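Local coordinates for anti-sigma-factor antagonist (STAS) domain protein (Moorella thermoacetica, PDB 3ZXN) that probably serves as an RsbS-type scaffold subunit of the bacterial stressosome, a STAS-domain assembly that here appears adapted to control second-messenger signalling, at residues S3-V16 / S26-I38. The protein carries 1 engineered substitution. Residues are numbered along the deposited sequence; the frame is centred on the assembly and turned at random.
Sequences SRVPILKVDDYWVV and SVIQFKEELLHNI
Trp14 reaches helix 26-38 with its CG beside the backbone N (chi1 -59°), which lays one face of the indole over Ile38 and Asn37. Ile38 CG2 sits 3.7 Å from the centroid of the five-membered ring of Trp14, almost on the ring normal, a CH-pi contact. Asn37 CB lies over the same face, nearer the benzo rim. Lys9 CE lies over the opposite face, toward its rim. At the indole edge, NE1 of Trp14 donates to a water that in turn donates to Ile38 O. A leucine in place of Trp14 would probably leave this water without its NE1 donor and open a gap over Ile38 CG2.

CG roughly anti to the backbone N (chi1 154°) carries the Phe30 ring toward Val5 and Val16, which meet it obliquely. Val16 CG1 stands 3.5 Å from Phe30 CE1, and Val5 CG1 is 3.7 Å from Phe30 CD1. Val16 CG2 also touches Leu34 CD1. The side chains of Ile7 and Glu33 pass each other in opposite directions, and Ile7 CD1 comes 3.6 Å from Glu33 CG.

The Glu33 carboxylate lies next to Ile7 CD1 and reaches on to Ser3. Ser3 OG donates to Glu33 OE2 at 3.0 Å, from above the carboxylate plane, though Ser3 is poorly ordered. A second water donates to Val5 O at 2.9 Å; its very short approach to Glu33 OE1 is doubtful as a bond.

The helix packs on one side of the STAS sheet, nearly antiparallel to strand 13-16, with Leu34 continuing onto Leu46 and Ile48 of strand 45-49. The chemistry implies a join dominated by apolar and aromatic packing, with one water linking Trp14 to Ile38 and the Ser3-Glu33 bond a lesser addition.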
loop_
_atom_site.group_PDB
_atom_site.type_symbol
_atom_site.label_atom_id
_atom_site.label_comp_id
_atom_site.label_asym_id
_atom_site.label_seq_id
_atom_site.Cartn_x
_atom_site.Cartn_y
_atom_site.Cartn_z
ATOM N N SER A 3 2.370 16.470 5.543
ATOM C CA SER A 3 3.068 15.267 5.989
ATOM C C SER A 3 2.531 14.764 7.329
ATOM O O SER A 3 3.195 14.902 8.358
ATOM C CB SER A 3 4.577 15.523 6.102
ATOM O OG SER A 3 5.181 15.713 4.832
ATOM N N ARG A 4 1.333 14.186 7.317
ATOM C CA ARG A 4 0.770 13.583 8.523
ATOM C C ARG A 4 1.120 12.096 8.573
ATOM O O ARG A 4 1.746 11.630 9.528
ATOM C CB ARG A 4 -0.746 13.781 8.576
ATOM C CG ARG A 4 -1.397 13.356 9.891
ATOM C CD ARG A 4 -2.922 13.325 9.753
ATOM N NE ARG A 4 -3.607 13.128 11.031
ATOM C CZ ARG A 4 -4.900 12.828 11.152
ATOM N NH1 ARG A 4 -5.656 12.680 10.073
ATOM N NH2 ARG A 4 -5.439 12.667 12.354
ATOM N N VAL A 5 0.712 11.362 7.538
ATOM C CA VAL A 5 1.075 9.952 7.389
ATOM C C VAL A 5 2.541 9.823 6.975
ATOM O O VAL A 5 2.912 10.183 5.854
ATOM C CB VAL A 5 0.189 9.244 6.340
ATOM C CG1 VAL A 5 0.595 7.778 6.189
ATOM C CG2 VAL A 5 -1.278 9.364 6.716
ATOM N N PRO A 6 3.386 9.316 7.889
ATOM C CA PRO A 6 4.811 9.183 7.594
ATOM C C PRO A 6 5.061 8.218 6.443
ATOM O O PRO A 6 4.458 7.148 6.351
ATOM C CB PRO A 6 5.386 8.600 8.896
ATOM C CG PRO A 6 4.413 9.012 9.952
ATOM C CD PRO A 6 3.074 8.937 9.278
ATOM N N ILE A 7 5.973 8.603 5.570
ATOM C CA ILE A 7 6.401 7.736 4.496
ATOM C C ILE A 7 7.863 7.421 4.730
ATOM O O ILE A 7 8.716 8.297 4.587
ATOM C CB ILE A 7 6.230 8.431 3.133
ATOM C CG1 ILE A 7 4.748 8.783 2.909
ATOM C CG2 ILE A 7 6.806 7.552 2.015
ATOM C CD1 ILE A 7 4.482 9.686 1.704
ATOM N N LEU A 8 8.149 6.173 5.099
ATOM C CA LEU A 8 9.513 5.754 5.427
ATOM C C LEU A 8 10.221 5.116 4.230
ATOM O O LEU A 8 9.584 4.600 3.318
ATOM C CB LEU A 8 9.495 4.733 6.583
ATOM C CG LEU A 8 8.606 5.070 7.792
ATOM C CD1 LEU A 8 8.585 3.935 8.823
ATOM C CD2 LEU A 8 9.037 6.377 8.438
ATOM N N LYS A 9 11.547 5.140 4.250
ATOM C CA LYS A 9 12.323 4.398 3.270
ATOM C C LYS A 9 13.301 3.499 4.008
ATOM O O LYS A 9 14.068 3.967 4.846
ATOM C CB LYS A 9 13.068 5.345 2.320
ATOM C CG LYS A 9 13.498 4.679 1.012
ATOM C CD LYS A 9 13.938 5.697 -0.030
ATOM C CE LYS A 9 13.843 5.110 -1.435
ATOM N NZ LYS A 9 14.339 6.051 -2.480
ATOM N N VAL A 10 13.251 2.204 3.729
ATOM C CA VAL A 10 14.159 1.262 4.375
ATOM C C VAL A 10 14.842 0.397 3.329
ATOM O O VAL A 10 14.175 -0.295 2.571
ATOM C CB VAL A 10 13.430 0.321 5.372
ATOM C CG1 VAL A 10 14.462 -0.508 6.177
ATOM C CG2 VAL A 10 12.529 1.116 6.308
ATOM N N ASP A 11 16.177 0.414 3.305
ATOM C CA ASP A 11 16.918 -0.365 2.320
ATOM C C ASP A 11 16.337 -0.136 0.916
ATOM O O ASP A 11 16.182 -1.080 0.148
ATOM C CB ASP A 11 16.863 -1.866 2.653
ATOM C CG ASP A 11 17.428 -2.186 4.035
ATOM O OD1 ASP A 11 18.242 -1.386 4.546
ATOM O OD2 ASP A 11 17.051 -3.236 4.606
ATOM N N ASP A 12 16.010 1.117 0.608
ATOM C CA ASP A 12 15.465 1.512 -0.705
ATOM C C ASP A 12 14.021 1.090 -0.972
ATOM O O ASP A 12 13.526 1.265 -2.091
ATOM C CB ASP A 12 16.342 1.022 -1.860
ATOM C CG ASP A 12 17.665 1.751 -1.935
ATOM O OD1 ASP A 12 17.698 2.964 -1.628
ATOM O OD2 ASP A 12 18.670 1.103 -2.299
ATOM N N TYR A 13 13.356 0.529 0.035
ATOM C CA TYR A 13 11.928 0.220 -0.062
ATOM C C TYR A 13 11.103 1.279 0.662
ATOM O O TYR A 13 11.428 1.673 1.785
ATOM C CB TYR A 13 11.624 -1.166 0.521
ATOM C CG TYR A 13 12.166 -2.296 -0.319
ATOM C CD1 TYR A 13 11.421 -2.818 -1.362
ATOM C CD2 TYR A 13 13.429 -2.831 -0.077
ATOM C CE1 TYR A 13 11.906 -3.848 -2.143
ATOM C CE2 TYR A 13 13.931 -3.868 -0.859
ATOM C CZ TYR A 13 13.159 -4.368 -1.892
ATOM O OH TYR A 13 13.626 -5.394 -2.684
ATOM N N TRP A 14 10.045 1.753 0.003
ATOM C CA TRP A 14 9.102 2.654 0.630
ATOM C C TRP A 14 8.255 1.830 1.570
ATOM O O TRP A 14 7.810 0.744 1.202
ATOM C CB TRP A 14 8.173 3.282 -0.442
ATOM C CG TRP A 14 8.918 4.054 -1.506
ATOM C CD1 TRP A 14 9.156 3.664 -2.804
ATOM C CD2 TRP A 14 9.522 5.339 -1.358
ATOM N NE1 TRP A 14 9.867 4.640 -3.471
ATOM C CE2 TRP A 14 10.100 5.680 -2.608
ATOM C CE3 TRP A 14 9.617 6.245 -0.298
ATOM C CZ2 TRP A 14 10.767 6.883 -2.817
ATOM C CZ3 TRP A 14 10.289 7.442 -0.509
ATOM C CH2 TRP A 14 10.852 7.748 -1.760
ATOM N N VAL A 15 8.038 2.349 2.779
ATOM C CA VAL A 15 7.219 1.690 3.787
ATOM C C VAL A 15 6.222 2.680 4.391
ATOM O O VAL A 15 6.600 3.775 4.836
ATOM C CB VAL A 15 8.081 1.102 4.957
ATOM C CG1 VAL A 15 7.177 0.621 6.061
ATOM C CG2 VAL A 15 8.995 -0.017 4.462
ATOM N N VAL A 16 4.948 2.296 4.390
ATOM C CA VAL A 16 3.875 3.151 4.872
ATOM C C VAL A 16 2.902 2.336 5.719
ATOM O O VAL A 16 2.524 1.231 5.340
ATOM C CB VAL A 16 3.053 3.752 3.683
ATOM C CG1 VAL A 16 1.824 4.497 4.195
ATOM C CG2 VAL A 16 3.924 4.662 2.829
ATOM N N SER A 26 -7.121 13.891 4.470
ATOM C CA SER A 26 -5.716 13.592 4.712
ATOM C C SER A 26 -5.296 12.300 4.004
ATOM O O SER A 26 -4.105 12.029 3.837
ATOM C CB SER A 26 -5.443 13.500 6.214
ATOM O OG SER A 26 -6.388 12.658 6.849
ATOM N N VAL A 27 -6.286 11.507 3.599
ATOM C CA VAL A 27 -6.051 10.312 2.795
ATOM C C VAL A 27 -5.733 10.742 1.365
ATOM O O VAL A 27 -4.871 10.160 0.703
ATOM C CB VAL A 27 -7.285 9.387 2.785
ATOM C CG1 VAL A 27 -6.989 8.106 2.029
ATOM C CG2 VAL A 27 -7.728 9.079 4.203
ATOM N N ILE A 28 -6.443 11.765 0.898
ATOM C CA ILE A 28 -6.127 12.410 -0.372
ATOM C C ILE A 28 -4.740 13.032 -0.287
ATOM O O ILE A 28 -3.922 12.889 -1.193
ATOM C CB ILE A 28 -7.154 13.511 -0.704
ATOM C CG1 ILE A 28 -8.534 12.897 -0.957
ATOM C CG2 ILE A 28 -6.697 14.319 -1.898
ATOM C CD1 ILE A 28 -9.669 13.911 -0.966
ATOM N N GLN A 29 -4.484 13.718 0.820
ATOM C CA GLN A 29 -3.188 14.330 1.072
ATOM C C GLN A 29 -2.084 13.279 1.094
ATOM O O GLN A 29 -0.989 13.503 0.575
ATOM C CB GLN A 29 -3.221 15.080 2.402
ATOM C CG GLN A 29 -1.871 15.562 2.896
ATOM C CD GLN A 29 -1.975 16.260 4.242
ATOM O OE1 GLN A 29 -2.968 16.937 4.525
ATOM N NE2 GLN A 29 -0.959 16.087 5.085
ATOM N N PHE A 30 -2.380 12.132 1.700
ATOM C CA PHE A 30 -1.411 11.054 1.775
ATOM C C PHE A 30 -1.106 10.468 0.398
ATOM O O PHE A 30 0.053 10.313 0.036
ATOM C CB PHE A 30 -1.881 9.947 2.722
ATOM C CG PHE A 30 -1.308 8.608 2.391
ATOM C CD1 PHE A 30 0.047 8.361 2.557
ATOM C CD2 PHE A 30 -2.110 7.603 1.879
ATOM C CE1 PHE A 30 0.581 7.133 2.236
ATOM C CE2 PHE A 30 -1.574 6.361 1.560
ATOM C CZ PHE A 30 -0.226 6.133 1.741
ATOM N N LYS A 31 -2.153 10.147 -0.360
ATOM C CA LYS A 31 -1.996 9.589 -1.703
ATOM C C LYS A 31 -1.140 10.506 -2.573
ATOM O O LYS A 31 -0.236 10.050 -3.277
ATOM C CB LYS A 31 -3.359 9.368 -2.356
ATOM C CG LYS A 31 -3.295 8.611 -3.673
ATOM C CD LYS A 31 -4.575 8.788 -4.439
ATOM C CE LYS A 31 -4.808 10.258 -4.775
ATOM N NZ LYS A 31 -5.984 10.414 -5.670
ATOM N N GLU A 32 -1.412 11.803 -2.500
ATOM C CA GLU A 32 -0.666 12.783 -3.279
ATOM C C GLU A 32 0.812 12.814 -2.916
ATOM O O GLU A 32 1.671 12.818 -3.797
ATOM C CB GLU A 32 -1.285 14.177 -3.126
ATOM C CG GLU A 32 -2.626 14.315 -3.835
ATOM C CD GLU A 32 -3.296 15.656 -3.585
ATOM O OE1 GLU A 32 -2.867 16.383 -2.659
ATOM O OE2 GLU A 32 -4.260 15.980 -4.316
ATOM N N GLU A 33 1.113 12.837 -1.622
ATOM C CA GLU A 33 2.504 12.844 -1.184
ATOM C C GLU A 33 3.215 11.539 -1.550
ATOM O O GLU A 33 4.385 11.549 -1.961
ATOM C CB GLU A 33 2.608 13.113 0.324
ATOM C CG GLU A 33 4.047 13.106 0.842
ATOM C CD GLU A 33 4.166 13.344 2.348
ATOM O OE1 GLU A 33 3.123 13.392 3.042
ATOM O OE2 GLU A 33 5.313 13.477 2.833
ATOM N N LEU A 34 2.522 10.414 -1.386
ATOM C CA LEU A 34 3.124 9.121 -1.706
ATOM C C LEU A 34 3.484 9.086 -3.187
ATOM O O LEU A 34 4.607 8.749 -3.565
ATOM C CB LEU A 34 2.176 7.965 -1.367
ATOM C CG LEU A 34 2.743 6.568 -1.681
ATOM C CD1 LEU A 34 3.943 6.228 -0.781
ATOM C CD2 LEU A 34 1.673 5.489 -1.563
ATOM N N LEU A 35 2.523 9.456 -4.027
ATOM C CA LEU A 35 2.746 9.417 -5.463
ATOM C C LEU A 35 3.874 10.351 -5.848
ATOM O O LEU A 35 4.680 10.016 -6.701
ATOM C CB LEU A 35 1.461 9.739 -6.250
ATOM C CG LEU A 35 0.311 8.743 -6.053
ATOM C CD1 LEU A 35 -0.980 9.196 -6.760
ATOM C CD2 LEU A 35 0.722 7.351 -6.520
ATOM N N HIS A 36 3.945 11.516 -5.212
ATOM C CA HIS A 36 5.048 12.422 -5.487
ATOM C C HIS A 36 6.374 11.745 -5.135
ATOM O O HIS A 36 7.326 11.767 -5.918
ATOM C CB HIS A 36 4.888 13.741 -4.719
ATOM C CG HIS A 36 6.084 14.634 -4.809
ATOM N ND1 HIS A 36 6.345 15.426 -5.906
ATOM C CD2 HIS A 36 7.109 14.836 -3.946
ATOM C CE1 HIS A 36 7.472 16.089 -5.712
ATOM N NE2 HIS A 36 7.957 15.746 -4.531
ATOM N N ASN A 37 6.431 11.130 -3.957
ATOM C CA ASN A 37 7.665 10.470 -3.526
ATOM C C ASN A 37 8.108 9.341 -4.452
ATOM O O ASN A 37 9.270 9.291 -4.852
ATOM C CB ASN A 37 7.550 9.960 -2.077
ATOM C CG ASN A 37 7.356 11.091 -1.075
ATOM O OD1 ASN A 37 6.421 11.075 -0.276
ATOM N ND2 ASN A 37 8.228 12.085 -1.129
ATOM N N ILE A 38 7.190 8.438 -4.797
ATOM C CA ILE A 38 7.597 7.250 -5.550
ATOM C C ILE A 38 7.905 7.534 -7.025
ATOM O O ILE A 38 8.473 6.684 -7.718
ATOM C CB ILE A 38 6.608 6.069 -5.401
ATOM C CG1 ILE A 38 5.299 6.340 -6.139
ATOM C CG2 ILE A 38 6.353 5.761 -3.919
ATOM C CD1 ILE A 38 4.320 5.194 -6.033
HETATM O O HOH W 1 1.447 11.717 3.919
HETATM O O HOH W 2 10.424 4.955 -6.568
#